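Local coordinates for protein porin (Rhodobacter blasticus, PDB 3PRN) that forms trimeric outer-membrane channels through which small hydrophilic solutes, up to about 0.6 kDa, diffuse passively, at residues Q54-N67 and S113-G125. The protein carries 1 engineered substitution. Numbering follows the deposited sequence.
Sequences QWDDGDAFAGTAGN and SFFAYNSKYDASG. With MG (magnesium ion), chain B; C8E ((hydroxyethyloxy)tri(ethyloxy)octane), chain C; C8E ((hydroxyethyloxy)tri(ethyloxy)octane), chain D.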
loop_
_atom_site.group_PDB
_atom_site.type_symbol
_atom_site.label_atom_id
_atom_site.label_comp_id
_atom_site.label_asym_id
_atom_site.label_seq_id
_atom_site.Cartn_x
_atom_site.Cartn_y
_atom_site.Cartn_z
ATOM N N GLN A 54 -2.087 8.101 -1.556
ATOM C CA GLN A 54 -1.806 9.287 -2.330
ATOM C C GLN A 54 -0.335 9.676 -2.212
ATOM O O GLN A 54 0.170 9.689 -1.091
ATOM C CB GLN A 54 -2.643 10.462 -1.843
ATOM C CG GLN A 54 -2.476 11.745 -2.686
ATOM C CD GLN A 54 -3.453 12.797 -2.167
ATOM O OE1 GLN A 54 -4.678 12.515 -2.226
ATOM N NE2 GLN A 54 -2.973 13.928 -1.678
ATOM N N TRP A 55 0.264 9.985 -3.353
ATOM C CA TRP A 55 1.636 10.444 -3.397
ATOM C C TRP A 55 1.628 11.864 -4.010
ATOM O O TRP A 55 0.915 12.127 -5.004
ATOM C CB TRP A 55 2.490 9.491 -4.301
ATOM C CG TRP A 55 3.903 10.028 -4.460
ATOM C CD1 TRP A 55 4.966 9.825 -3.618
ATOM C CD2 TRP A 55 4.382 10.855 -5.536
ATOM N NE1 TRP A 55 6.069 10.459 -4.109
ATOM C CE2 TRP A 55 5.751 11.120 -5.271
ATOM C CE3 TRP A 55 3.788 11.443 -6.652
ATOM C CZ2 TRP A 55 6.526 11.943 -6.095
ATOM C CZ3 TRP A 55 4.551 12.243 -7.491
ATOM C CH2 TRP A 55 5.942 12.490 -7.193
ATOM N N ASP A 56 2.416 12.747 -3.441
ATOM C CA ASP A 56 2.666 14.076 -3.970
ATOM C C ASP A 56 4.170 14.317 -4.136
ATOM O O ASP A 56 4.977 13.813 -3.373
ATOM C CB ASP A 56 2.085 15.165 -3.017
ATOM C CG ASP A 56 0.538 15.163 -3.077
ATOM O OD1 ASP A 56 0.000 15.892 -3.912
ATOM O OD2 ASP A 56 -0.097 14.470 -2.258
ATOM N N ASP A 57 4.544 15.119 -5.130
ATOM C CA ASP A 57 5.967 15.462 -5.288
ATOM C C ASP A 57 6.427 16.104 -3.974
ATOM O O ASP A 57 5.699 16.858 -3.305
ATOM C CB ASP A 57 6.200 16.375 -6.505
ATOM C CG ASP A 57 5.548 17.718 -6.253
ATOM O OD1 ASP A 57 4.327 17.834 -6.515
ATOM O OD2 ASP A 57 6.232 18.634 -5.739
ATOM N N GLY A 58 7.644 15.746 -3.578
ATOM C CA GLY A 58 8.199 16.279 -2.307
ATOM C C GLY A 58 7.932 15.375 -1.117
ATOM O O GLY A 58 8.531 15.623 -0.050
ATOM N N ASP A 59 7.030 14.347 -1.231
ATOM C CA ASP A 59 6.711 13.512 -0.070
ATOM C C ASP A 59 7.968 12.842 0.502
ATOM O O ASP A 59 8.867 12.341 -0.188
ATOM C CB ASP A 59 5.725 12.334 -0.345
ATOM C CG ASP A 59 4.286 12.828 -0.342
ATOM O OD1 ASP A 59 4.065 13.973 0.002
ATOM O OD2 ASP A 59 3.389 12.043 -0.748
ATOM N N ALA A 60 7.961 12.829 1.827
ATOM C CA ALA A 60 9.084 12.235 2.555
ATOM C C ALA A 60 9.254 10.760 2.155
ATOM O O ALA A 60 8.287 10.010 1.970
ATOM C CB ALA A 60 8.708 12.285 4.053
ATOM N N PHE A 61 10.500 10.346 2.072
ATOM C CA PHE A 61 10.955 9.031 1.750
ATOM C C PHE A 61 10.713 8.601 0.319
ATOM O O PHE A 61 10.985 7.431 0.028
ATOM C CB PHE A 61 10.369 8.012 2.737
ATOM C CG PHE A 61 10.488 8.456 4.187
ATOM C CD1 PHE A 61 11.741 8.597 4.764
ATOM C CD2 PHE A 61 9.354 8.709 4.920
ATOM C CE1 PHE A 61 11.826 9.005 6.095
ATOM C CE2 PHE A 61 9.434 9.118 6.246
ATOM C CZ PHE A 61 10.679 9.266 6.830
ATOM N N ALA A 62 10.132 9.444 -0.540
ATOM C CA ALA A 62 9.883 9.035 -1.924
ATOM C C ALA A 62 9.064 7.733 -1.911
ATOM O O ALA A 62 9.278 6.802 -2.675
ATOM C CB ALA A 62 11.190 8.962 -2.718
ATOM N N GLY A 63 8.053 7.666 -1.031
ATOM C CA GLY A 63 7.218 6.486 -0.877
ATOM C C GLY A 63 5.725 6.833 -0.698
ATOM O O GLY A 63 5.372 8.011 -0.555
ATOM N N THR A 64 4.908 5.798 -0.762
ATOM C CA THR A 64 3.462 6.022 -0.651
ATOM C C THR A 64 2.904 4.975 0.328
ATOM O O THR A 64 3.305 3.776 0.214
ATOM C CB THR A 64 2.801 5.760 -2.031
ATOM O OG1 THR A 64 3.481 6.566 -3.014
ATOM C CG2 THR A 64 1.310 6.166 -2.098
ATOM N N ALA A 65 1.961 5.389 1.114
ATOM C CA ALA A 65 1.324 4.503 2.084
ATOM C C ALA A 65 -0.197 4.785 2.101
ATOM O O ALA A 65 -0.621 5.682 1.386
ATOM C CB ALA A 65 1.905 4.714 3.480
ATOM N N GLY A 66 -0.895 3.936 2.832
ATOM C CA GLY A 66 -2.347 4.145 2.942
ATOM C C GLY A 66 -2.556 5.112 4.149
ATOM O O GLY A 66 -1.670 5.292 5.003
ATOM N N ASN A 67 -3.743 5.692 4.184
ATOM C CA ASN A 67 -4.168 6.584 5.272
ATOM C C ASN A 67 -4.955 5.762 6.324
ATOM O O ASN A 67 -4.879 4.508 6.315
ATOM C CB ASN A 67 -4.964 7.771 4.750
ATOM C CG ASN A 67 -6.258 7.415 4.088
ATOM O OD1 ASN A 67 -6.499 6.230 3.808
ATOM N ND2 ASN A 67 -7.120 8.369 3.788
ATOM N N SER A 113 -8.923 27.177 10.047
ATOM C CA SER A 113 -8.427 25.845 10.347
ATOM C C SER A 113 -9.612 24.993 10.781
ATOM O O SER A 113 -10.396 25.386 11.653
ATOM C CB SER A 113 -7.546 25.859 11.617
ATOM O OG SER A 113 -6.267 26.391 11.309
ATOM N N PHE A 114 -9.749 23.842 10.196
ATOM C CA PHE A 114 -10.838 22.938 10.569
ATOM C C PHE A 114 -10.447 21.514 10.151
ATOM O O PHE A 114 -9.572 21.371 9.286
ATOM C CB PHE A 114 -12.134 23.389 9.904
ATOM C CG PHE A 114 -11.987 23.593 8.406
ATOM C CD1 PHE A 114 -12.222 22.524 7.543
ATOM C CD2 PHE A 114 -11.618 24.844 7.900
ATOM C CE1 PHE A 114 -12.084 22.698 6.167
ATOM C CE2 PHE A 114 -11.477 25.018 6.520
ATOM C CZ PHE A 114 -11.709 23.945 5.653
ATOM N N PHE A 115 -11.047 20.513 10.789
ATOM C CA PHE A 115 -10.748 19.127 10.402
ATOM C C PHE A 115 -11.403 18.794 9.057
ATOM O O PHE A 115 -12.460 19.304 8.680
ATOM C CB PHE A 115 -11.278 18.160 11.464
ATOM C CG PHE A 115 -10.502 18.208 12.747
ATOM C CD1 PHE A 115 -9.107 18.288 12.696
ATOM C CD2 PHE A 115 -11.159 18.161 13.958
ATOM C CE1 PHE A 115 -8.377 18.334 13.866
ATOM C CE2 PHE A 115 -10.416 18.204 15.125
ATOM C CZ PHE A 115 -9.054 18.274 15.083
ATOM N N ALA A 116 -10.742 17.860 8.359
ATOM C CA ALA A 116 -11.328 17.397 7.070
ATOM C C ALA A 116 -10.800 15.978 6.859
ATOM O O ALA A 116 -9.809 15.596 7.517
ATOM C CB ALA A 116 -10.878 18.328 5.943
ATOM N N TYR A 117 -11.337 15.252 5.886
ATOM C CA TYR A 117 -10.783 13.920 5.610
ATOM C C TYR A 117 -9.253 13.945 5.465
ATOM O O TYR A 117 -8.728 14.752 4.700
ATOM C CB TYR A 117 -11.378 13.446 4.270
ATOM C CG TYR A 117 -10.984 12.043 3.860
ATOM C CD1 TYR A 117 -11.471 10.934 4.511
ATOM C CD2 TYR A 117 -10.092 11.867 2.806
ATOM C CE1 TYR A 117 -11.101 9.634 4.110
ATOM C CE2 TYR A 117 -9.724 10.573 2.384
ATOM C CZ TYR A 117 -10.234 9.480 3.031
ATOM O OH TYR A 117 -9.855 8.206 2.629
ATOM N N ASN A 118 -8.551 13.026 6.120
ATOM C CA ASN A 118 -7.065 13.064 6.047
ATOM C C ASN A 118 -6.610 12.138 4.931
ATOM O O ASN A 118 -6.805 10.896 5.048
ATOM C CB ASN A 118 -6.466 12.606 7.390
ATOM C CG ASN A 118 -6.922 13.562 8.507
ATOM O OD1 ASN A 118 -6.732 14.764 8.378
ATOM N ND2 ASN A 118 -7.478 13.018 9.571
ATOM N N SER A 119 -6.038 12.691 3.882
ATOM C CA SER A 119 -5.661 11.869 2.745
ATOM C C SER A 119 -4.446 10.992 2.968
ATOM O O SER A 119 -4.315 10.026 2.184
ATOM C CB SER A 119 -5.418 12.714 1.485
ATOM O OG SER A 119 -6.636 13.183 0.961
ATOM N N LYS A 120 -3.606 11.286 3.938
ATOM C CA LYS A 120 -2.375 10.586 4.152
ATOM C C LYS A 120 -2.103 10.283 5.620
ATOM O O LYS A 120 -2.847 10.821 6.453
ATOM C CB LYS A 120 -1.209 11.538 3.742
ATOM C CG LYS A 120 -1.245 11.748 2.218
ATOM C CD LYS A 120 0.001 12.543 1.829
ATOM C CE LYS A 120 0.017 12.759 0.334
ATOM N NZ LYS A 120 1.111 13.656 -0.098
ATOM N N TYR A 121 -1.063 9.531 5.894
ATOM C CA TYR A 121 -0.648 9.219 7.253
ATOM C C TYR A 121 -0.097 10.539 7.859
ATOM O O TYR A 121 0.128 11.519 7.126
ATOM C CB TYR A 121 0.431 8.136 7.212
ATOM C CG TYR A 121 1.791 8.663 6.717
ATOM C CD1 TYR A 121 2.728 9.244 7.572
ATOM C CD2 TYR A 121 2.107 8.563 5.379
ATOM C CE1 TYR A 121 3.966 9.681 7.124
ATOM C CE2 TYR A 121 3.325 9.007 4.890
ATOM C CZ TYR A 121 4.252 9.555 5.763
ATOM O OH TYR A 121 5.456 10.019 5.232
ATOM N N ASP A 122 0.086 10.596 9.150
ATOM C CA ASP A 122 0.690 11.804 9.779
ATOM C C ASP A 122 1.873 11.364 10.640
ATOM O O ASP A 122 1.630 10.710 11.648
ATOM C CB ASP A 122 -0.325 12.509 10.668
ATOM C CG ASP A 122 0.296 13.736 11.356
ATOM O OD1 ASP A 122 1.516 13.905 11.467
ATOM O OD2 ASP A 122 -0.499 14.581 11.797
ATOM N N ALA A 123 3.104 11.686 10.255
ATOM C CA ALA A 123 4.262 11.183 11.015
ATOM C C ALA A 123 4.374 11.786 12.415
ATOM O O ALA A 123 5.023 11.139 13.237
ATOM C CB ALA A 123 5.585 11.434 10.253
ATOM N N SER A 124 3.733 12.917 12.705
ATOM C CA SER A 124 3.819 13.479 14.059
ATOM C C SER A 124 3.148 12.592 15.095
ATOM O O SER A 124 3.409 12.756 16.310
ATOM C CB SER A 124 3.186 14.870 14.121
ATOM O OG SER A 124 1.772 14.843 13.943
ATOM N N GLY A 125 2.239 11.676 14.698
ATOM C CA GLY A 125 1.581 10.871 15.761
ATOM C C GLY A 125 0.313 11.565 16.223
ATOM O O GLY A 125 -0.495 11.002 16.973
HETATM MG MG MG B . 3.012 19.347 -5.843
HETATM C C1 C8E C . 2.366 2.923 8.465
HETATM C C2 C8E C . 2.363 3.692 7.229
HETATM C C3 C8E C . 3.688 4.228 6.911
HETATM C C4 C8E C . 3.685 5.602 7.412
HETATM C C5 C8E C . 4.827 5.636 8.370
HETATM C C6 C8E C . 5.832 6.534 7.906
HETATM C C7 C8E C . 6.460 6.868 9.153
HETATM C C8 C8E C . 7.673 7.669 8.917
HETATM O O9 C8E C . 8.093 8.597 9.933
HETATM C C10 C8E C . 8.823 8.030 11.008
HETATM C C11 C8E C . 9.203 9.163 11.930
HETATM O O12 C8E C . 9.950 10.219 11.249
HETATM C C13 C8E C . 9.232 11.397 10.728
HETATM C C14 C8E C . 9.045 11.664 9.203
HETATM O O15 C8E C . 9.011 12.931 8.458
HETATM C C16 C8E C . 7.683 13.287 8.022
HETATM C C17 C8E C . 6.995 12.440 6.943
HETATM O O18 C8E C . 5.785 12.680 6.255
HETATM C C19 C8E C . 5.521 13.926 5.566
HETATM C C20 C8E C . 5.120 13.801 3.991
HETATM O O21 C8E C . 6.100 14.495 3.203
HETATM C C1 C8E D . 5.764 6.508 3.196
HETATM C C2 C8E D . 6.087 5.133 2.841
HETATM C C3 C8E D . 6.648 4.390 3.971
HETATM C C4 C8E D . 8.099 4.456 3.801
HETATM C C5 C8E D . 8.579 5.088 5.064
HETATM C C6 C8E D . 9.394 4.173 5.792
HETATM C C7 C8E D . 10.186 5.098 6.551
HETATM C C8 C8E D . 11.009 4.379 7.539
HETATM O O9 C8E D . 12.259 4.961 7.947
HETATM C C10 C8E D . 12.163 5.967 8.941
HETATM C C11 C8E D . 13.571 6.411 9.257
HETATM O O12 C8E D . 14.432 5.305 9.671
HETATM C C13 C8E D . 15.283 4.634 8.671
HETATM C C14 C8E D . 15.018 3.178 8.180
HETATM O O15 C8E D . 15.962 2.122 7.788
HETATM C C16 C8E D . 15.995 1.903 6.362
HETATM C C17 C8E D . 14.767 1.297 5.668
HETATM O O18 C8E D . 14.623 0.851 4.336
HETATM C C19 C8E D . 15.538 -0.096 3.733
HETATM C C20 C8E D . 14.865 -1.438 3.099
HETATM O O21 C8E D . 15.380 -2.588 3.785
HETATM O O HOH W 1 -2.372 8.119 1.288
HETATM O O HOH W 2 -5.148 15.756 -0.441
HETATM O O HOH W 3 1.160 17.681 -5.643
HETATM O O HOH W 4 3.281 18.655 -3.464
HETATM O O HOH W 5 4.692 20.791 -5.227
HETATM O O HOH W 6 5.733 10.221 2.604
HETATM O O HOH W 7 -0.431 8.153 3.335
#
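A salt-bridge network ties the loop between helix 88-91 and strand 131-138 to the end of strand 46-56 and the type II turn that follows it, Asp56 to Asp59, where Lys120 inserts its ammonium group between the two aspartates. The lysine chain is extended beyond CG, which carries CE past the carbonyl of Gln54 and sets NZ 2.6 Å from Asp56 OD2, on the anti side of that carboxylate. Asp59 OD2 receives NZ through its syn lone pair at 2.9 Å, while Asp56 N donates to the same oxygen from above the carboxylate plane. Gln54 NE2 takes the syn lone pair of Asp56 OD2, so the OD2 atom of each aspartate accepts from two donors; Gln54 OE1 accepts from Arg32. A methionine in place of Lys120 would probably leave Asp59 without this ammonium group and Asp56 relying on its OD1 salt bridge to Arg30. In this 16-stranded porin barrel the other end is fixed by Asn67, whose ND2 donates in its amide plane to Asn118 O (2.8 Å) and to Tyr117 OH (3.0 Å). Asp57, next in the chain to Asp56, binds the magnesium ion with Ser28. A detergent alkyl tail lies over one face of the Tyr121 ring.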